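Long-range contact in acetyltransferase (Bacillus cereus, PDB 1Y9W), which probably transfers an acyl group, most likely acetyl from acetyl-CoA as in other GNAT-family enzymes, to an acceptor that is not known: residues Glu111-Val123 with Pro128-Leu140. Residues are numbered along the deposited sequence; the frame is centred on the assembly and turned at random.
Sequences EFYKKHGYREYGV and PKGHSQHFFEKRL
Arg-119 and Glu-137 pair at one end of an antiparallel beta hairpin, strands 119-124 and 133-139, which forms an outer part of the mixed sheet, with the short helix 110-115 folded against one of its faces. The amide of Arg-119 donates to Glu-137 O at 2.8 Å, and Glu-137 N returns a bond to Arg-119 O. Further along, the register slips by one: Tyr-121 N reaches Phe-135 O at 2.7 Å, Gly-122 N adds a weak bond to the same oxygen, and Phe-135 N donates to Gly-122 O, so Tyr-121 and Gly-122 both face Phe-135, a classic beta bulge. With CG between its backbone N and carbonyl carbon (chi1 69°), Tyr-121 lays its ring over CB of Phe-135, 3.8 Å from the ring centroid; each ring also meets the other's copy in the second subunit. On the face with Glu-120, the Phe-136 ring places CD2 3.7 Å from Tyr-118 CB and takes Tyr-113 CB of the helix over its centre. The Lys-138 side chain runs at about a right angle to that of Tyr-118, CB and CE over one ring face (CH-pi), and a bend at chi3 (-80°) brings NZ to His-116 O at 2.6 Å; Glu-89 gives this ammonium a salt bridge. A weak hydrogen bond from Arg-119 NH2 to Glu-137 OE2 (3.2 Å) is part of a salt bridge, the guanidinium and carboxylate planes 76° apart, and Arg-139 extends the network through weak bonds to Glu-137. A helix leading into a bulged terminal hairpin of this kind is consistent with the C-terminal part of the GNAT acetyltransferase fold.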
loop_
_atom_site.group_PDB
_atom_site.type_symbol
_atom_site.label_atom_id
_atom_site.label_comp_id
_atom_site.label_asym_id
_atom_site.label_seq_id
_atom_site.Cartn_x
_atom_site.Cartn_y
_atom_site.Cartn_z
ATOM N N GLU A 111 15.757 3.585 10.377
ATOM C CA GLU A 111 16.158 3.714 11.773
ATOM C C GLU A 111 15.511 4.961 12.376
ATOM O O GLU A 111 15.449 5.113 13.589
ATOM C CB GLU A 111 17.692 3.771 11.911
ATOM C CG GLU A 111 18.392 4.953 11.251
ATOM C CD GLU A 111 18.243 4.975 9.735
ATOM O OE1 GLU A 111 18.395 3.915 9.093
ATOM O OE2 GLU A 111 17.986 6.066 9.184
ATOM N N PHE A 112 15.021 5.851 11.524
ATOM C CA PHE A 112 14.352 7.045 12.009
ATOM C C PHE A 112 13.102 6.592 12.752
ATOM O O PHE A 112 12.841 7.014 13.874
ATOM C CB PHE A 112 13.943 7.942 10.839
ATOM C CG PHE A 112 13.042 9.078 11.231
ATOM C CD1 PHE A 112 13.559 10.228 11.821
ATOM C CD2 PHE A 112 11.663 8.994 11.018
ATOM C CE1 PHE A 112 12.715 11.280 12.189
ATOM C CE2 PHE A 112 10.813 10.037 11.381
ATOM C CZ PHE A 112 11.340 11.182 11.968
ATOM N N TYR A 113 12.332 5.722 12.107
ATOM C CA TYR A 113 11.095 5.200 12.678
ATOM C C TYR A 113 11.349 4.252 13.842
ATOM O O TYR A 113 10.575 4.208 14.797
ATOM C CB TYR A 113 10.302 4.491 11.586
ATOM C CG TYR A 113 9.992 5.402 10.428
ATOM C CD1 TYR A 113 9.039 6.408 10.548
ATOM C CD2 TYR A 113 10.675 5.283 9.225
ATOM C CE1 TYR A 113 8.774 7.272 9.493
ATOM C CE2 TYR A 113 10.419 6.137 8.166
ATOM C CZ TYR A 113 9.466 7.130 8.302
ATOM O OH TYR A 113 9.184 7.961 7.233
ATOM N N LYS A 114 12.436 3.496 13.743
ATOM C CA LYS A 114 12.832 2.549 14.773
ATOM C C LYS A 114 13.111 3.359 16.038
ATOM O O LYS A 114 12.727 2.981 17.142
ATOM C CB LYS A 114 14.095 1.811 14.306
ATOM C CG LYS A 114 14.436 0.524 15.047
ATOM C CD LYS A 114 15.024 0.806 16.406
ATOM C CE LYS A 114 15.466 -0.474 17.098
ATOM N NZ LYS A 114 16.078 -0.174 18.437
ATOM N N LYS A 115 13.769 4.493 15.845
ATOM C CA LYS A 115 14.133 5.400 16.926
ATOM C C LYS A 115 12.894 6.080 17.510
ATOM O O LYS A 115 12.925 6.601 18.621
ATOM C CB LYS A 115 15.113 6.447 16.383
ATOM C CG LYS A 115 15.503 7.525 17.353
ATOM C CD LYS A 115 16.260 8.638 16.643
ATOM C CE LYS A 115 16.647 9.766 17.615
ATOM N NZ LYS A 115 15.473 10.507 18.188
ATOM N N HIS A 116 11.793 6.064 16.766
ATOM C CA HIS A 116 10.572 6.690 17.236
ATOM C C HIS A 116 9.505 5.742 17.737
ATOM O O HIS A 116 8.319 6.041 17.639
ATOM C CB HIS A 116 9.987 7.592 16.153
ATOM C CG HIS A 116 10.692 8.907 16.030
ATOM N ND1 HIS A 116 11.948 9.029 15.476
ATOM C CD2 HIS A 116 10.347 10.146 16.456
ATOM C CE1 HIS A 116 12.348 10.286 15.569
ATOM N NE2 HIS A 116 11.394 10.983 16.161
ATOM N N GLY A 117 9.919 4.599 18.272
ATOM C CA GLY A 117 8.956 3.661 18.822
ATOM C C GLY A 117 8.214 2.736 17.875
ATOM O O GLY A 117 7.237 2.093 18.276
ATOM N N TYR A 118 8.655 2.664 16.622
ATOM C CA TYR A 118 8.018 1.782 15.657
ATOM C C TYR A 118 8.728 0.438 15.676
ATOM O O TYR A 118 9.952 0.368 15.755
ATOM C CB TYR A 118 8.065 2.403 14.263
ATOM C CG TYR A 118 7.013 3.475 14.068
ATOM C CD1 TYR A 118 5.729 3.152 13.620
ATOM C CD2 TYR A 118 7.282 4.806 14.380
ATOM C CE1 TYR A 118 4.741 4.130 13.490
ATOM C CE2 TYR A 118 6.296 5.791 14.256
ATOM C CZ TYR A 118 5.033 5.445 13.812
ATOM O OH TYR A 118 4.067 6.417 13.696
ATOM N N ARG A 119 7.942 -0.630 15.633
ATOM C CA ARG A 119 8.487 -1.976 15.653
ATOM C C ARG A 119 8.420 -2.555 14.247
ATOM O O ARG A 119 7.368 -2.537 13.612
ATOM C CB ARG A 119 7.682 -2.855 16.626
ATOM C CG ARG A 119 8.165 -4.295 16.715
ATOM C CD ARG A 119 7.270 -5.128 17.615
ATOM N NE ARG A 119 5.955 -5.368 17.029
ATOM C CZ ARG A 119 5.684 -6.359 16.186
ATOM N NH1 ARG A 119 6.635 -7.210 15.835
ATOM N NH2 ARG A 119 4.464 -6.493 15.682
ATOM N N GLU A 120 9.546 -3.053 13.754
ATOM C CA GLU A 120 9.585 -3.644 12.424
ATOM C C GLU A 120 8.914 -5.011 12.534
ATOM O O GLU A 120 9.394 -5.881 13.256
ATOM C CB GLU A 120 11.036 -3.793 11.966
ATOM C CG GLU A 120 11.205 -4.436 10.603
ATOM C CD GLU A 120 12.661 -4.695 10.268
ATOM O OE1 GLU A 120 13.405 -3.714 10.064
ATOM O OE2 GLU A 120 13.065 -5.878 10.227
ATOM N N TYR A 121 7.804 -5.207 11.833
ATOM C CA TYR A 121 7.111 -6.483 11.914
ATOM C C TYR A 121 7.370 -7.386 10.719
ATOM O O TYR A 121 6.998 -8.559 10.721
ATOM C CB TYR A 121 5.603 -6.248 12.095
ATOM C CG TYR A 121 4.880 -5.659 10.897
ATOM C CD1 TYR A 121 4.427 -6.475 9.865
ATOM C CD2 TYR A 121 4.634 -4.287 10.808
ATOM C CE1 TYR A 121 3.738 -5.941 8.774
ATOM C CE2 TYR A 121 3.950 -3.745 9.719
ATOM C CZ TYR A 121 3.503 -4.582 8.708
ATOM O OH TYR A 121 2.801 -4.069 7.639
ATOM N N GLY A 122 8.009 -6.838 9.695
ATOM C CA GLY A 122 8.297 -7.623 8.511
ATOM C C GLY A 122 9.354 -6.961 7.657
ATOM O O GLY A 122 9.600 -5.768 7.781
ATOM N N VAL A 123 9.988 -7.736 6.790
ATOM C CA VAL A 123 11.013 -7.198 5.918
ATOM C C VAL A 123 11.066 -7.982 4.619
ATOM O O VAL A 123 10.999 -9.212 4.626
ATOM C CB VAL A 123 12.414 -7.246 6.590
ATOM C CG1 VAL A 123 12.736 -8.665 7.033
ATOM C CG2 VAL A 123 13.475 -6.740 5.625
ATOM N N PRO A 128 14.005 -2.982 -3.703
ATOM C CA PRO A 128 14.348 -3.417 -5.064
ATOM C C PRO A 128 15.727 -4.074 -4.968
ATOM O O PRO A 128 16.367 -3.998 -3.918
ATOM C CB PRO A 128 14.361 -2.108 -5.858
ATOM C CG PRO A 128 14.745 -1.080 -4.818
ATOM C CD PRO A 128 13.952 -1.511 -3.605
ATOM N N LYS A 129 16.179 -4.713 -6.039
ATOM C CA LYS A 129 17.469 -5.390 -6.017
ATOM C C LYS A 129 18.558 -4.484 -5.472
ATOM O O LYS A 129 18.764 -3.372 -5.973
ATOM C CB LYS A 129 17.846 -5.873 -7.421
ATOM C CG LYS A 129 19.091 -6.762 -7.433
ATOM C CD LYS A 129 19.370 -7.389 -8.802
ATOM C CE LYS A 129 19.891 -6.361 -9.807
ATOM N NZ LYS A 129 21.222 -5.817 -9.402
ATOM N N GLY A 130 19.244 -4.964 -4.438
ATOM C CA GLY A 130 20.315 -4.195 -3.825
ATOM C C GLY A 130 19.879 -3.376 -2.620
ATOM O O GLY A 130 20.675 -2.646 -2.029
ATOM N N HIS A 131 18.606 -3.502 -2.256
ATOM C CA HIS A 131 18.048 -2.772 -1.132
ATOM C C HIS A 131 17.023 -3.656 -0.412
ATOM O O HIS A 131 16.870 -4.832 -0.737
ATOM C CB HIS A 131 17.369 -1.490 -1.636
ATOM C CG HIS A 131 18.235 -0.651 -2.531
ATOM N ND1 HIS A 131 18.366 -0.890 -3.885
ATOM C CD2 HIS A 131 19.035 0.408 -2.261
ATOM C CE1 HIS A 131 19.206 -0.016 -4.408
ATOM N NE2 HIS A 131 19.628 0.783 -3.443
ATOM N N SER A 132 16.330 -3.095 0.575
ATOM C CA SER A 132 15.310 -3.847 1.298
ATOM C C SER A 132 14.175 -2.928 1.751
ATOM O O SER A 132 14.310 -1.707 1.765
ATOM C CB SER A 132 15.921 -4.590 2.494
ATOM O OG SER A 132 16.618 -3.718 3.356
ATOM N N GLN A 133 13.044 -3.521 2.099
ATOM C CA GLN A 133 11.891 -2.749 2.526
ATOM C C GLN A 133 11.474 -3.209 3.916
ATOM O O GLN A 133 11.247 -4.397 4.149
ATOM C CB GLN A 133 10.750 -2.933 1.514
ATOM C CG GLN A 133 9.480 -2.187 1.857
ATOM C CD GLN A 133 8.414 -2.299 0.780
ATOM O OE1 GLN A 133 8.404 -3.237 -0.020
ATOM N NE2 GLN A 133 7.491 -1.348 0.772
ATOM N N HIS A 134 11.380 -2.262 4.842
ATOM C CA HIS A 134 11.010 -2.582 6.213
ATOM C C HIS A 134 9.632 -2.074 6.610
ATOM O O HIS A 134 9.315 -0.901 6.442
ATOM C CB HIS A 134 12.077 -2.038 7.145
ATOM C CG HIS A 134 13.454 -2.470 6.759
ATOM N ND1 HIS A 134 14.170 -1.854 5.755
ATOM C CD2 HIS A 134 14.207 -3.518 7.170
ATOM C CE1 HIS A 134 15.304 -2.505 5.564
ATOM N NE2 HIS A 134 15.350 -3.518 6.409
ATOM N N PHE A 135 8.820 -2.986 7.133
ATOM C CA PHE A 135 7.456 -2.688 7.544
ATOM C C PHE A 135 7.351 -2.475 9.045
ATOM O O PHE A 135 7.690 -3.356 9.843
ATOM C CB PHE A 135 6.547 -3.817 7.068
ATOM C CG PHE A 135 6.478 -3.919 5.571
ATOM C CD1 PHE A 135 5.350 -3.480 4.877
ATOM C CD2 PHE A 135 7.576 -4.383 4.844
ATOM C CE1 PHE A 135 5.320 -3.497 3.470
ATOM C CE2 PHE A 135 7.559 -4.404 3.440
ATOM C CZ PHE A 135 6.432 -3.960 2.752
ATOM N N PHE A 136 6.875 -1.288 9.413
ATOM C CA PHE A 136 6.748 -0.897 10.812
ATOM C C PHE A 136 5.319 -0.725 11.316
ATOM O O PHE A 136 4.379 -0.543 10.547
ATOM C CB PHE A 136 7.494 0.421 11.069
ATOM C CG PHE A 136 8.990 0.327 10.915
ATOM C CD1 PHE A 136 9.595 0.551 9.677
ATOM C CD2 PHE A 136 9.795 0.030 12.013
ATOM C CE1 PHE A 136 10.989 0.481 9.533
ATOM C CE2 PHE A 136 11.185 -0.043 11.886
ATOM C CZ PHE A 136 11.786 0.183 10.644
ATOM N N GLU A 137 5.182 -0.789 12.635
ATOM C CA GLU A 137 3.906 -0.609 13.296
ATOM C C GLU A 137 4.159 -0.006 14.670
ATOM O O GLU A 137 5.229 -0.163 15.257
ATOM C CB GLU A 137 3.158 -1.938 13.471
ATOM C CG GLU A 137 3.751 -2.861 14.524
ATOM C CD GLU A 137 2.690 -3.669 15.251
ATOM O OE1 GLU A 137 1.747 -4.143 14.588
ATOM O OE2 GLU A 137 2.801 -3.838 16.486
ATOM N N LYS A 138 3.153 0.705 15.154
ATOM C CA LYS A 138 3.178 1.323 16.462
ATOM C C LYS A 138 1.733 1.291 16.932
ATOM O O LYS A 138 0.829 1.766 16.237
ATOM C CB LYS A 138 3.671 2.767 16.401
ATOM C CG LYS A 138 3.474 3.491 17.721
ATOM C CD LYS A 138 3.912 4.935 17.677
ATOM C CE LYS A 138 5.412 5.072 17.832
ATOM N NZ LYS A 138 5.787 6.515 17.967
ATOM N N ARG A 139 1.523 0.691 18.095
ATOM C CA ARG A 139 0.197 0.574 18.673
ATOM C C ARG A 139 -0.060 1.827 19.489
ATOM O O ARG A 139 0.819 2.276 20.226
ATOM C CB ARG A 139 0.141 -0.670 19.555
ATOM C CG ARG A 139 0.401 -1.949 18.785
ATOM C CD ARG A 139 -0.798 -2.300 17.940
ATOM N NE ARG A 139 -0.544 -3.427 17.052
ATOM C CZ ARG A 139 -1.501 -4.115 16.437
ATOM N NH1 ARG A 139 -2.775 -3.791 16.624
ATOM N NH2 ARG A 139 -1.189 -5.118 15.628
ATOM N N LEU A 140 -1.250 2.400 19.339
ATOM C CA LEU A 140 -1.598 3.616 20.067
ATOM C C LEU A 140 -2.377 3.318 21.349
ATOM O O LEU A 140 -2.806 2.156 21.531
ATOM C CB LEU A 140 -2.418 4.556 19.171
ATOM C CG LEU A 140 -1.715 5.154 17.948
ATOM C CD1 LEU A 140 -2.669 6.086 17.205
ATOM C CD2 LEU A 140 -0.474 5.910 18.402
ATOM O OXT LEU A 140 -2.554 4.259 22.156
HETATM O O HOH W 1 4.375 -2.896 18.084
#